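Local coordinates for CBS domain protein/ACT domain protein (Thermotoga maritima, PDB 1VR9) that is of unknown function but combines a pair of CBS domains with an ACT domain and may bind magnesium, at residues F23-E28 with I48-E53; Y42-C47 with E103-V108; F84-D89 with E111-K116. One frame throughout, in Å; residues are numbered along the deposited sequence.

Interaction 1 of 3, residues F23-E28 with I48-E53; sequences FPMVEE and IVKDRE
Backbone hydrogen bonds carry this contact, zipping Pro-24 to Glu-28 along residues 48-50 of strand 46-50. Ile-48 N donates to Pro-24 O over 2.9 Å, meeting it from above the carbonyl plane. Ile-48 O takes the N-H of Val-26 almost along its C=O axis, and Lys-50 N reaches Val-26 O at 3.1 Å within the carbonyl plane. The fourth rung, Glu-28 N to Lys-50 O, is weak, its angle at the hydrogen only 127°, so the ladder loosens just past the end of strand 25-27. There a water takes over, donating to Glu-28 OE2 and accepting from Arg-52 N at 2.9 Å. Glu-27, bent at chi2, lays OE2 against Arg-52 CG rather than the guanidinium, while its OE1 is hydrogen-bonded to Ser-29. The extended Glu-28 runs alongside Asp-51, whose OD1 is held by His-55 N.

Packing differs on the two faces of the ladder. On one, Met-25, a selenomethionine with CG anti to the backbone N and a chain bent beyond it, crosses the straight Lys-50 obliquely, its SE 3.2 Å from Lys-50 CE in one of two modelled conformers. Further along, Ile-48 CD1 approaches Phe-23 CD2 at 3.7 Å, the two side chains crossing at about a right angle; both also lean on Tyr-105. On the other face Val-26 CG2 meets Val-49 CG2 at 4.1 Å, and Val-49 CG1 tucks against Glu-28 CA at 3.5 Å. Parallel neighbours joined through helix 32-41, strands 25-27 and 46-50 form the beta-alpha-beta crossover of the first CBS domain.

Interaction 2 of 3, residues Y42-C47 with E103-V108; sequences YQTNEC and EPYLPV
Glu-46 OE1 is the best-held polar atom, gripped by one hydrogen bond and wedged by carbon. Tyr-105 N donates to its syn lone pair over 2.9 Å, with an angle of 144° at the hydrogen. The same oxygen lies 3.1 Å from Pro-104 CD and sits in plane at the edge of the Tyr-105 ring. Glu-46 gets there by reaching straight across: CG is anti to the backbone N (chi1 176°) and the rest of the chain is extended, sliding past the Pro-104 ring in the opposite direction.

Beside it, Glu-103 bends at chi2 and brings its OE1 to 3.6 Å from Glu-46 OE1, the two carboxylate planes turned steeply against each other. A water donates to Glu-103 OE1 and, weakly, to Asn-45 OD1. Thr-44, with OG1 anti to the backbone N, sets that oxygen 3.4 Å from Pro-104 CG. Gln-43, at positive phi, is the C-prime residue of the Schellman motif that closes the preceding helix. At the far end, Tyr-105 OH approaches Tyr-42 CD1 at 3.9 Å, the side chains crossing at about a right angle. A second water, 2.8 Å from Tyr-105 OH, donates to Tyr-42 O, while Tyr-42 OH bonds to Asp-22.

The other oxygen, Glu-46 OE2, stands only 2.7 Å from Tyr-105 O. Two oxygens so close, in a buried side chain with another carboxylate alongside, suggest that Glu-46 probably keeps a proton and that its pKa is probably raised.

Interaction 3 of 3, residues F84-D89 with E111-K116; sequences FVHEED and EEMRLK
The rings of Phe-84 and His-86 are linked by one selenomethionine. His-86 ND1 lies in plane at the edge of the Phe-84 ring, and Met-113 approaches that ring obliquely, its SE 4.6 Å from the centroid and 27° off the normal, a Met-aromatic contact. The imidazole is met at its own edge: Met-113 CE comes near the ring plane, 3.1 Å from His-86 NE2, and Glu-111 N stands 4.2 Å from His-86 CD2. The bend of Met-113 at chi2 places the selenium beside the rings, and chi3 then turns CE to the His-86 edge; this chi3 of 101° lies away from the staggered positions, and a second conformer was modelled.

The backbone that carries the imidazole is fixed locally. A type I turn runs from His-86 to Asp-89, closed by Asp-89 N to His-86 O at 3.2 Å; in addition, Asp-89 OD2 accepts from His-86 N over 2.9 Å, the donor lying above the carboxylate plane.

Next to the turn, Glu-87 reaches out extended beyond CG and rests its carboxylate on the aliphatic base of Lys-116, OE2 being 3.8 Å from Lys-116 CB. Bends in the lysine carry the ammonium away, leaving NZ 5.2 Å from Glu-87 OE2, an attraction at a distance rather than a salt bridge. An alanine in place of Glu-87 would probably uncover the CB and CG of Lys-116 and lose that long-range attraction.

Between these segments in the sheet runs strand 105-109, parallel to 85-86 and antiparallel to 115-120; residues 111-114 belong to the turn between strands 105-109 and 115-120, a beta hairpin in the second CBS domain, and the contact closes over one end of its three-stranded sheet.

In the fold
From the N terminus, interaction 1 closes first, looping back over helix 32-41 to pair strand 25-27 with strand 46-50. Before that loop is complete, residues 42-47 open interaction 2, so the two cross; its partner, 103-108, lies far down the chain in the second CBS domain. Interaction 3 opens inside this long excursion and ends beyond it, crossing interaction 2 but following interaction 1 in series. Interactions 1 and 3 thus each join parts of one CBS domain, whereas interaction 2 ties the two sheets together. Pro-24 against Tyr-105 and Ile-48 against Leu-115 extend that interface, and strand 105-109 connects interactions 2 and 3.

Interaction 1 of 3, residues F23-E28 with I48-E53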
loop_
_atom_site.group_PDB
_atom_site.type_symbol
_atom_site.label_atom_id
_atom_site.label_comp_id
_atom_site.label_asym_id
_atom_site.label_seq_id
_atom_site.Cartn_x
_atom_site.Cartn_y
_atom_site.Cartn_z
ATOM N N PHE A 23 -2.516 3.029 7.696
ATOM C CA PHE A 23 -1.636 3.193 6.539
ATOM C C PHE A 23 -2.134 4.312 5.624
ATOM O O PHE A 23 -3.338 4.650 5.663
ATOM C CB PHE A 23 -1.568 1.880 5.752
ATOM C CG PHE A 23 -2.849 1.502 5.078
ATOM C CD1 PHE A 23 -3.830 0.797 5.764
ATOM C CD2 PHE A 23 -3.071 1.795 3.740
ATOM C CE1 PHE A 23 -5.021 0.442 5.161
ATOM C CE2 PHE A 23 -4.266 1.426 3.129
ATOM C CZ PHE A 23 -5.229 0.752 3.830
ATOM N N PRO A 24 -1.231 4.878 4.793
ATOM C CA PRO A 24 -1.613 5.988 3.908
ATOM C C PRO A 24 -2.457 5.529 2.703
ATOM O O PRO A 24 -2.029 4.689 1.926
ATOM C CB PRO A 24 -0.270 6.556 3.456
ATOM C CG PRO A 24 0.669 5.391 3.526
ATOM C CD PRO A 24 0.211 4.536 4.662
HETATM N N MSE A 25 -3.618 6.144 2.515
HETATM C CA MSE A 25 -4.539 5.728 1.453
HETATM C C MSE A 25 -5.223 6.959 0.852
HETATM O O MSE A 25 -5.647 7.849 1.593
HETATM C CB MSE A 25 -5.582 4.766 2.048
HETATM C CG MSE A 25 -6.583 4.160 1.058
HETATM SE SE MSE A 25 -7.927 5.374 0.347
HETATM C CE MSE A 25 -8.696 6.056 1.993
ATOM N N VAL A 26 -5.343 6.999 -0.481
ATOM C CA VAL A 26 -6.188 8.012 -1.124
ATOM C C VAL A 26 -7.031 7.371 -2.209
ATOM O O VAL A 26 -6.730 6.269 -2.649
ATOM C CB VAL A 26 -5.394 9.194 -1.774
ATOM C CG1 VAL A 26 -4.653 9.987 -0.713
ATOM C CG2 VAL A 26 -4.484 8.718 -2.896
ATOM N N GLU A 27 -8.051 8.090 -2.656
ATOM C CA GLU A 27 -8.848 7.647 -3.814
ATOM C C GLU A 27 -8.179 8.092 -5.118
ATOM O O GLU A 27 -7.438 9.065 -5.133
ATOM C CB GLU A 27 -10.273 8.220 -3.721
ATOM C CG GLU A 27 -11.288 7.688 -4.748
ATOM C CD GLU A 27 -11.395 8.549 -6.004
ATOM O OE1 GLU A 27 -10.986 9.737 -5.968
ATOM O OE2 GLU A 27 -11.886 8.041 -7.029
ATOM N N GLU A 28 -8.469 7.393 -6.212
ATOM C CA GLU A 28 -7.750 7.568 -7.490
ATOM C C GLU A 28 -7.756 8.987 -8.087
ATOM O O GLU A 28 -6.889 9.305 -8.904
ATOM C CB GLU A 28 -8.270 6.557 -8.533
ATOM C CG GLU A 28 -9.698 6.760 -8.967
ATOM C CD GLU A 28 -10.188 5.719 -9.972
ATOM O OE1 GLU A 28 -9.368 4.888 -10.413
ATOM O OE2 GLU A 28 -11.387 5.737 -10.296
ATOM N N ILE A 48 -1.217 4.216 -0.803
ATOM C CA ILE A 48 -1.999 3.170 -1.472
ATOM C C ILE A 48 -3.244 3.826 -2.086
ATOM O O ILE A 48 -3.863 4.699 -1.469
ATOM C CB ILE A 48 -2.360 2.009 -0.486
ATOM C CG1 ILE A 48 -1.070 1.251 -0.097
ATOM C CG2 ILE A 48 -3.379 1.070 -1.084
ATOM C CD1 ILE A 48 -1.252 0.156 0.955
ATOM N N VAL A 49 -3.634 3.394 -3.271
ATOM C CA VAL A 49 -4.772 4.027 -3.955
ATOM C C VAL A 49 -5.915 3.039 -4.178
ATOM O O VAL A 49 -5.693 1.894 -4.567
ATOM C CB VAL A 49 -4.331 4.613 -5.332
ATOM C CG1 VAL A 49 -5.491 5.274 -6.017
ATOM C CG2 VAL A 49 -3.159 5.605 -5.188
ATOM N N LYS A 50 -7.142 3.494 -3.946
ATOM C CA LYS A 50 -8.314 2.685 -4.287
ATOM C C LYS A 50 -9.222 3.472 -5.234
ATOM O O LYS A 50 -9.079 4.683 -5.399
ATOM C CB LYS A 50 -9.050 2.215 -3.034
ATOM C CG LYS A 50 -9.689 3.306 -2.265
ATOM C CD LYS A 50 -10.345 2.826 -1.000
ATOM C CE LYS A 50 -10.765 4.017 -0.180
ATOM N NZ LYS A 50 -11.585 3.668 1.013
ATOM N N ASP A 51 -10.148 2.780 -5.875
ATOM C CA ASP A 51 -11.101 3.445 -6.739
ATOM C C ASP A 51 -12.364 3.752 -5.925
ATOM O O ASP A 51 -12.370 3.543 -4.717
ATOM C CB ASP A 51 -11.374 2.587 -7.965
ATOM C CG ASP A 51 -12.153 1.326 -7.654
ATOM O OD1 ASP A 51 -12.760 1.213 -6.564
ATOM O OD2 ASP A 51 -12.188 0.443 -8.543
ATOM N N ARG A 52 -13.416 4.239 -6.572
ATOM C CA ARG A 52 -14.618 4.683 -5.822
ATOM C C ARG A 52 -15.439 3.553 -5.215
ATOM O O ARG A 52 -16.270 3.807 -4.328
ATOM C CB ARG A 52 -15.512 5.592 -6.694
ATOM C CG ARG A 52 -14.768 6.875 -7.023
ATOM C CD ARG A 52 -15.582 7.923 -7.705
ATOM N NE ARG A 52 -16.075 7.483 -9.004
ATOM C CZ ARG A 52 -16.428 8.298 -9.993
ATOM N NH1 ARG A 52 -16.351 9.617 -9.846
ATOM N NH2 ARG A 52 -16.869 7.788 -11.131
ATOM N N GLU A 53 -15.274 2.343 -5.737
ATOM C CA GLU A 53 -15.900 1.126 -5.189
ATOM C C GLU A 53 -15.041 0.418 -4.123
ATOM O O GLU A 53 -15.446 -0.609 -3.577
ATOM C CB GLU A 53 -16.192 0.152 -6.321
ATOM C CG GLU A 53 -17.248 0.652 -7.255
ATOM C CD GLU A 53 -18.584 0.769 -6.570
ATOM O OE1 GLU A 53 -19.082 -0.275 -6.098
ATOM O OE2 GLU A 53 -19.138 1.889 -6.507
HETATM O O HOH W 1 -14.132 4.180 -9.418
#

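Interaction 2 of 3, residues Y42-C47 with E103-V108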
loop_
_atom_site.group_PDB
_atom_site.type_symbol
_atom_site.label_atom_id
_atom_site.label_comp_id
_atom_site.label_asym_id
_atom_site.label_seq_id
_atom_site.Cartn_x
_atom_site.Cartn_y
_atom_site.Cartn_z
ATOM N N TYR A 42 1.919 10.024 7.656
ATOM C CA TYR A 42 2.503 8.717 7.931
ATOM C C TYR A 42 4.022 8.723 7.812
ATOM O O TYR A 42 4.651 7.667 7.939
ATOM C CB TYR A 42 1.885 7.651 7.020
ATOM C CG TYR A 42 0.527 7.227 7.492
ATOM C CD1 TYR A 42 0.407 6.223 8.441
ATOM C CD2 TYR A 42 -0.626 7.862 7.048
ATOM C CE1 TYR A 42 -0.816 5.845 8.924
ATOM C CE2 TYR A 42 -1.887 7.485 7.530
ATOM C CZ TYR A 42 -1.961 6.449 8.459
ATOM O OH TYR A 42 -3.164 6.018 8.962
ATOM N N GLN A 43 4.599 9.908 7.602
ATOM C CA GLN A 43 6.039 10.109 7.522
ATOM C C GLN A 43 6.656 9.103 6.562
ATOM O O GLN A 43 7.614 8.380 6.910
ATOM C CB GLN A 43 6.673 10.002 8.911
ATOM C CG GLN A 43 6.027 10.934 9.939
ATOM C CD GLN A 43 6.782 11.023 11.233
ATOM O OE1 GLN A 43 6.279 10.613 12.282
ATOM N NE2 GLN A 43 8.000 11.570 11.183
ATOM N N THR A 44 6.107 9.064 5.347
ATOM C CA THR A 44 6.431 8.040 4.388
ATOM C C THR A 44 6.433 8.594 2.931
ATOM O O THR A 44 6.190 9.782 2.727
ATOM C CB THR A 44 5.474 6.863 4.568
ATOM O OG1 THR A 44 5.931 5.731 3.807
ATOM C CG2 THR A 44 4.044 7.253 4.123
ATOM N N ASN A 45 6.785 7.749 1.963
ATOM C CA ASN A 45 6.899 8.147 0.557
ATOM C C ASN A 45 6.068 7.229 -0.373
ATOM O O ASN A 45 6.367 7.121 -1.571
ATOM C CB ASN A 45 8.345 8.149 0.094
ATOM C CG ASN A 45 9.026 6.816 0.296
ATOM O OD1 ASN A 45 8.416 5.859 0.781
ATOM N ND2 ASN A 45 10.311 6.751 -0.061
ATOM N N GLU A 46 5.074 6.573 0.208
ATOM C CA GLU A 46 4.124 5.713 -0.525
ATOM C C GLU A 46 2.699 6.045 -0.072
ATOM O O GLU A 46 2.466 6.332 1.107
ATOM C CB GLU A 46 4.391 4.244 -0.189
ATOM C CG GLU A 46 3.390 3.275 -0.839
ATOM C CD GLU A 46 3.414 1.871 -0.255
ATOM O OE1 GLU A 46 4.197 1.646 0.656
ATOM O OE2 GLU A 46 2.680 0.994 -0.751
ATOM N N CYS A 47 1.733 5.970 -1.005
ATOM C CA CYS A 47 0.323 6.088 -0.698
ATOM C C CYS A 47 -0.371 4.981 -1.470
ATOM O O CYS A 47 -0.100 4.821 -2.663
ATOM C CB CYS A 47 -0.202 7.441 -1.164
ATOM S SG CYS A 47 -1.726 7.904 -0.367
ATOM N N GLU A 103 8.417 -1.657 -0.599
ATOM C CA GLU A 103 7.558 -0.548 -0.233
ATOM C C GLU A 103 7.266 -0.700 1.250
ATOM O O GLU A 103 7.252 -1.821 1.753
ATOM C CB GLU A 103 6.246 -0.625 -1.022
ATOM C CG GLU A 103 6.356 -0.422 -2.522
ATOM C CD GLU A 103 6.672 0.998 -2.925
ATOM O OE1 GLU A 103 6.319 1.946 -2.186
ATOM O OE2 GLU A 103 7.321 1.171 -3.987
ATOM N N PRO A 104 7.040 0.408 1.967
ATOM C CA PRO A 104 6.699 0.312 3.401
ATOM C C PRO A 104 5.367 -0.328 3.750
ATOM O O PRO A 104 5.197 -0.746 4.904
ATOM C CB PRO A 104 6.694 1.766 3.854
ATOM C CG PRO A 104 6.522 2.558 2.668
ATOM C CD PRO A 104 7.156 1.814 1.542
ATOM N N TYR A 105 4.427 -0.339 2.803
ATOM C CA TYR A 105 3.118 -0.925 2.987
ATOM C C TYR A 105 2.701 -1.767 1.790
ATOM O O TYR A 105 2.730 -1.298 0.637
ATOM C CB TYR A 105 2.063 0.154 3.240
ATOM C CG TYR A 105 2.349 1.014 4.427
ATOM C CD1 TYR A 105 1.886 0.660 5.679
ATOM C CD2 TYR A 105 3.043 2.216 4.299
ATOM C CE1 TYR A 105 2.122 1.462 6.793
ATOM C CE2 TYR A 105 3.290 3.017 5.403
ATOM C CZ TYR A 105 2.822 2.645 6.640
ATOM O OH TYR A 105 3.075 3.459 7.737
ATOM N N LEU A 106 2.364 -3.020 2.070
ATOM C CA LEU A 106 1.910 -3.984 1.074
ATOM C C LEU A 106 0.362 -4.063 1.103
ATOM O O LEU A 106 -0.250 -4.399 2.139
ATOM C CB LEU A 106 2.538 -5.357 1.340
ATOM C CG LEU A 106 2.008 -6.545 0.548
ATOM C CD1 LEU A 106 2.249 -6.388 -0.934
ATOM C CD2 LEU A 106 2.646 -7.825 1.034
ATOM N N PRO A 107 -0.287 -3.687 -0.008
ATOM C CA PRO A 107 -1.739 -3.789 -0.065
ATOM C C PRO A 107 -2.263 -5.213 0.132
ATOM O O PRO A 107 -1.651 -6.168 -0.352
ATOM C CB PRO A 107 -2.067 -3.265 -1.480
ATOM C CG PRO A 107 -0.975 -2.395 -1.812
ATOM C CD PRO A 107 0.242 -3.065 -1.232
ATOM N N VAL A 108 -3.358 -5.328 0.880
ATOM C CA VAL A 108 -4.073 -6.587 1.114
ATOM C C VAL A 108 -5.474 -6.489 0.539
ATOM O O VAL A 108 -6.189 -5.519 0.784
ATOM C CB VAL A 108 -4.144 -6.928 2.631
ATOM C CG1 VAL A 108 -4.935 -8.199 2.876
ATOM C CG2 VAL A 108 -2.721 -7.027 3.201
HETATM O O HOH W 2 5.620 4.659 8.011
HETATM O O HOH W 3 8.275 3.882 -1.441
#

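Interaction 3 of 3, residues F84-D89 with E111-K116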
loop_
_atom_site.group_PDB
_atom_site.type_symbol
_atom_site.label_atom_id
_atom_site.label_comp_id
_atom_site.label_asym_id
_atom_site.label_seq_id
_atom_site.Cartn_x
_atom_site.Cartn_y
_atom_site.Cartn_z
ATOM N N PHE A 84 0.270 -6.611 -4.435
ATOM C CA PHE A 84 -0.728 -6.906 -3.422
ATOM C C PHE A 84 -0.595 -8.366 -2.989
ATOM O O PHE A 84 -0.005 -9.179 -3.692
ATOM C CB PHE A 84 -2.160 -6.680 -3.975
ATOM C CG PHE A 84 -2.534 -7.610 -5.104
ATOM C CD1 PHE A 84 -3.009 -8.883 -4.851
ATOM C CD2 PHE A 84 -2.366 -7.219 -6.425
ATOM C CE1 PHE A 84 -3.320 -9.747 -5.889
ATOM C CE2 PHE A 84 -2.675 -8.050 -7.454
ATOM C CZ PHE A 84 -3.156 -9.325 -7.203
ATOM N N VAL A 85 -1.183 -8.678 -1.841
ATOM C CA VAL A 85 -1.438 -10.070 -1.448
ATOM C C VAL A 85 -2.903 -10.208 -1.003
ATOM O O VAL A 85 -3.550 -9.214 -0.758
ATOM C CB VAL A 85 -0.486 -10.550 -0.333
ATOM C CG1 VAL A 85 0.911 -10.618 -0.863
ATOM C CG2 VAL A 85 -0.563 -9.675 0.922
ATOM N N HIS A 86 -3.399 -11.441 -0.913
ATOM C CA HIS A 86 -4.781 -11.689 -0.482
ATOM C C HIS A 86 -4.849 -11.916 1.032
ATOM O O HIS A 86 -3.889 -12.349 1.643
ATOM C CB HIS A 86 -5.375 -12.898 -1.225
ATOM C CG HIS A 86 -5.825 -12.589 -2.616
ATOM N ND1 HIS A 86 -4.981 -12.638 -3.708
ATOM C CD2 HIS A 86 -7.040 -12.227 -3.096
ATOM C CE1 HIS A 86 -5.661 -12.330 -4.799
ATOM N NE2 HIS A 86 -6.911 -12.074 -4.456
ATOM N N GLU A 87 -6.004 -11.637 1.629
ATOM C CA GLU A 87 -6.197 -11.852 3.070
ATOM C C GLU A 87 -5.803 -13.250 3.548
ATOM O O GLU A 87 -5.282 -13.417 4.655
ATOM C CB GLU A 87 -7.662 -11.673 3.440
ATOM C CG GLU A 87 -8.157 -10.243 3.443
ATOM C CD GLU A 87 -9.563 -10.137 4.026
ATOM O OE1 GLU A 87 -10.510 -10.767 3.491
ATOM O OE2 GLU A 87 -9.723 -9.412 5.027
ATOM N N GLU A 88 -6.116 -14.256 2.740
ATOM C CA GLU A 88 -5.947 -15.652 3.160
ATOM C C GLU A 88 -4.597 -16.268 2.756
ATOM O O GLU A 88 -4.368 -17.475 2.944
ATOM C CB GLU A 88 -7.104 -16.477 2.610
ATOM C CG GLU A 88 -8.473 -16.033 3.126
ATOM C CD GLU A 88 -8.699 -16.361 4.596
ATOM O OE1 GLU A 88 -7.967 -17.209 5.156
ATOM O OE2 GLU A 88 -9.615 -15.765 5.199
ATOM N N ASP A 89 -3.711 -15.453 2.194
ATOM C CA ASP A 89 -2.345 -15.901 1.904
ATOM C C ASP A 89 -1.530 -16.105 3.185
ATOM O O ASP A 89 -1.863 -15.601 4.267
ATOM C CB ASP A 89 -1.598 -14.909 0.996
ATOM C CG ASP A 89 -2.137 -14.885 -0.425
ATOM O OD1 ASP A 89 -2.851 -15.843 -0.820
ATOM O OD2 ASP A 89 -1.858 -13.893 -1.142
ATOM N N GLU A 111 -11.094 -11.411 -2.496
ATOM C CA GLU A 111 -11.188 -12.116 -3.774
ATOM C C GLU A 111 -11.765 -11.297 -4.931
ATOM O O GLU A 111 -11.603 -11.679 -6.092
ATOM C CB GLU A 111 -11.988 -13.398 -3.595
ATOM C CG GLU A 111 -11.295 -14.397 -2.700
ATOM C CD GLU A 111 -12.049 -15.704 -2.579
ATOM O OE1 GLU A 111 -13.025 -15.925 -3.336
ATOM O OE2 GLU A 111 -11.654 -16.521 -1.718
ATOM N N GLU A 112 -12.442 -10.193 -4.626
ATOM C CA GLU A 112 -12.905 -9.265 -5.658
ATOM C C GLU A 112 -11.982 -8.066 -5.836
ATOM O O GLU A 112 -12.379 -7.072 -6.421
ATOM C CB GLU A 112 -14.330 -8.786 -5.350
ATOM C CG GLU A 112 -15.375 -9.843 -5.559
ATOM C CD GLU A 112 -15.316 -10.933 -4.516
ATOM O OE1 GLU A 112 -15.221 -10.592 -3.317
ATOM O OE2 GLU A 112 -15.367 -12.122 -4.893
HETATM N N MSE A 113 -10.740 -8.165 -5.343
HETATM C CA MSE A 113 -9.781 -7.067 -5.387
HETATM C C MSE A 113 -10.156 -5.818 -4.577
HETATM O O MSE A 113 -9.605 -4.752 -4.830
HETATM C CB MSE A 113 -9.428 -6.665 -6.832
HETATM C CG MSE A 113 -8.784 -7.769 -7.694
HETATM SE SE MSE A 113 -7.362 -8.917 -6.896
HETATM C CE MSE A 113 -8.510 -10.463 -6.543
ATOM N N ARG A 114 -11.044 -5.950 -3.592
ATOM C CA ARG A 114 -11.347 -4.832 -2.697
ATOM C C ARG A 114 -10.212 -4.694 -1.690
ATOM O O ARG A 114 -9.773 -5.683 -1.119
ATOM C CB ARG A 114 -12.678 -5.025 -1.979
ATOM C CG ARG A 114 -13.869 -5.215 -2.920
ATOM C CD ARG A 114 -14.775 -3.956 -3.014
ATOM N NE ARG A 114 -15.592 -3.898 -4.230
ATOM C CZ ARG A 114 -16.654 -4.665 -4.483
ATOM N NH1 ARG A 114 -17.059 -5.578 -3.607
ATOM N NH2 ARG A 114 -17.319 -4.526 -5.625
ATOM N N LEU A 115 -9.758 -3.466 -1.480
ATOM C CA LEU A 115 -8.734 -3.174 -0.493
ATOM C C LEU A 115 -9.242 -3.426 0.932
ATOM O O LEU A 115 -10.260 -2.863 1.348
ATOM C CB LEU A 115 -8.286 -1.714 -0.627
ATOM C CG LEU A 115 -7.062 -1.281 0.166
ATOM C CD1 LEU A 115 -5.842 -2.119 -0.218
ATOM C CD2 LEU A 115 -6.789 0.179 -0.108
ATOM N N LYS A 116 -8.553 -4.290 1.672
ATOM C CA LYS A 116 -8.975 -4.663 3.032
ATOM C C LYS A 116 -8.034 -4.155 4.134
ATOM O O LYS A 116 -8.348 -4.281 5.332
ATOM C CB LYS A 116 -9.081 -6.180 3.129
ATOM C CG LYS A 116 -10.160 -6.781 2.215
ATOM C CD LYS A 116 -11.537 -6.135 2.379
ATOM C CE LYS A 116 -12.076 -6.217 3.796
ATOM N NZ LYS A 116 -13.568 -6.077 3.819
#